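Local structure of diketoreductase (Acinetobacter baylyi, 4E12) at residues Phe21-His26 with Val171-Ala176. The protein reduces dicarbonyl compounds as an NADH-linked oxidoreductase and probably interconverts (3S)-3-hydroxyacyl-CoA and 3-oxoacyl-CoA. Numbering follows the deposited sequence.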
# COMPACT_ATOMS: atom_id res chain seq x y z
N PHE A 21 -12.79 21.13 17.47
CA PHE A 21 -11.71 22.07 17.69
C PHE A 21 -11.16 22.60 16.38
O PHE A 21 -10.96 23.80 16.26
CB PHE A 21 -10.58 21.49 18.54
CG PHE A 21 -9.65 22.55 19.07
CD1 PHE A 21 -9.91 23.16 20.29
CD2 PHE A 21 -8.53 22.95 18.34
CE1 PHE A 21 -9.06 24.17 20.79
CE2 PHE A 21 -7.67 23.94 18.82
CZ PHE A 21 -7.94 24.55 20.05
N GLN A 22 -10.90 21.73 15.42
CA GLN A 22 -10.48 22.14 14.09
C GLN A 22 -11.47 23.16 13.51
O GLN A 22 -11.08 24.17 12.91
CB GLN A 22 -10.40 20.91 13.16
CG GLN A 22 -9.85 21.21 11.75
CD GLN A 22 -8.36 21.54 11.71
OE1 GLN A 22 -7.67 21.52 12.73
NE2 GLN A 22 -7.86 21.85 10.52
N THR A 23 -12.75 22.91 13.70
CA THR A 23 -13.78 23.77 13.13
C THR A 23 -13.80 25.13 13.83
O THR A 23 -13.89 26.18 13.18
CB THR A 23 -15.16 23.07 13.15
OG1 THR A 23 -15.12 21.93 12.28
CG2 THR A 23 -16.26 24.00 12.68
N ALA A 24 -13.70 25.11 15.15
CA ALA A 24 -13.59 26.33 15.95
C ALA A 24 -12.31 27.10 15.58
O ALA A 24 -12.38 28.31 15.33
CB ALA A 24 -13.62 26.00 17.43
N PHE A 25 -11.18 26.41 15.51
CA PHE A 25 -9.89 27.05 15.19
C PHE A 25 -9.95 27.84 13.87
O PHE A 25 -9.23 28.82 13.68
CB PHE A 25 -8.77 26.00 15.13
CG PHE A 25 -7.42 26.57 14.79
CD1 PHE A 25 -6.83 27.55 15.58
CD2 PHE A 25 -6.74 26.11 13.66
CE1 PHE A 25 -5.56 28.07 15.25
CE2 PHE A 25 -5.49 26.62 13.33
CZ PHE A 25 -4.90 27.59 14.12
N HIS A 26 -10.80 27.40 12.95
CA HIS A 26 -10.91 28.04 11.64
C HIS A 26 -12.04 29.05 11.51
O HIS A 26 -12.43 29.38 10.39
CB HIS A 26 -11.01 27.02 10.52
CG HIS A 26 -9.70 26.39 10.16
ND1 HIS A 26 -9.19 25.30 10.82
CD2 HIS A 26 -8.81 26.71 9.19
CE1 HIS A 26 -8.02 24.97 10.28
NE2 HIS A 26 -7.77 25.81 9.29
N VAL A 171 -18.20 20.12 0.82
CA VAL A 171 -16.86 20.14 0.26
C VAL A 171 -16.20 21.47 0.54
O VAL A 171 -15.03 21.52 0.94
CB VAL A 171 -16.83 19.86 -1.26
CG1 VAL A 171 -15.43 20.11 -1.80
CG2 VAL A 171 -17.20 18.41 -1.52
N GLU A 172 -16.92 22.57 0.36
CA GLU A 172 -16.33 23.88 0.61
C GLU A 172 -16.10 24.10 2.10
O GLU A 172 -15.11 24.71 2.50
CB GLU A 172 -17.18 24.98 -0.04
CG GLU A 172 -17.14 24.91 -1.57
CD GLU A 172 -18.11 25.84 -2.26
OE1 GLU A 172 -18.94 26.45 -1.55
OE2 GLU A 172 -18.06 25.94 -3.51
N PHE A 173 -17.00 23.58 2.93
CA PHE A 173 -16.79 23.62 4.37
C PHE A 173 -15.51 22.87 4.72
O PHE A 173 -14.69 23.35 5.50
CB PHE A 173 -17.95 22.99 5.14
CG PHE A 173 -17.66 22.78 6.59
CD1 PHE A 173 -17.74 23.84 7.49
CD2 PHE A 173 -17.31 21.52 7.07
CE1 PHE A 173 -17.46 23.65 8.85
CE2 PHE A 173 -17.03 21.31 8.42
CZ PHE A 173 -17.11 22.36 9.32
N ALA A 174 -15.36 21.67 4.16
CA ALA A 174 -14.16 20.88 4.45
C ALA A 174 -12.87 21.70 4.20
O ALA A 174 -11.95 21.75 5.03
CB ALA A 174 -14.16 19.61 3.62
N SER A 175 -12.81 22.34 3.04
CA SER A 175 -11.64 23.13 2.67
C SER A 175 -11.43 24.31 3.63
O SER A 175 -10.30 24.58 4.06
CB SER A 175 -11.77 23.63 1.25
OG SER A 175 -11.80 22.55 0.34
N ALA A 176 -12.53 24.99 3.97
CA ALA A 176 -12.55 26.14 4.88
C ALA A 176 -12.03 25.79 6.26
O ALA A 176 -11.50 26.66 6.96
CB ALA A 176 -13.95 26.69 5.01
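Thr-23 meets the rim of the Phe-173 ring, and this buried pair makes up about half of a sparing contact between two helices. OG1 of Thr-23 lies 3.6 Å from CZ of Phe-173, near the ring plane, and CG2 of Thr-23 stands 3.8 Å from the same CZ, also at the edge. With its CG swung anti to the backbone N (chi1 169°), Phe-173 sends its ring outward from helix 164-176 to reach the threonine, the two side chains crossing at about a right angle. The hydroxyl is satisfied within its own helix: OG1 of Thr-23 is hydrogen-bonded to the carbonyl O of Ile-19, one turn back.

Toward solvent the contact thins out. There His-26, just past the end of helix 14-25, brings its CD2 to 3.5 Å from the carbonyl O of exposed Ala-176, without a hydrogen bond between the segments. The imidazole is steadied from its own side: ND1 of His-26 donates to O of Gln-22 at 3.0 Å, with the acceptor almost in the ring plane and an N-H...O angle of 161°.

Gln-22 spans the gap: its NE2 is hydrogen-bonded to O of Ile-177, just past helix 164-176, and its OE1 to OH of Tyr-54 on helix 37-57. Phe-28 packs edge-to-face on Phe-173, and the contact joins the first helix of the Rossmann-type NAD-binding domain to the helix that precedes strand 180-183, one of the two edge strands of the sheet.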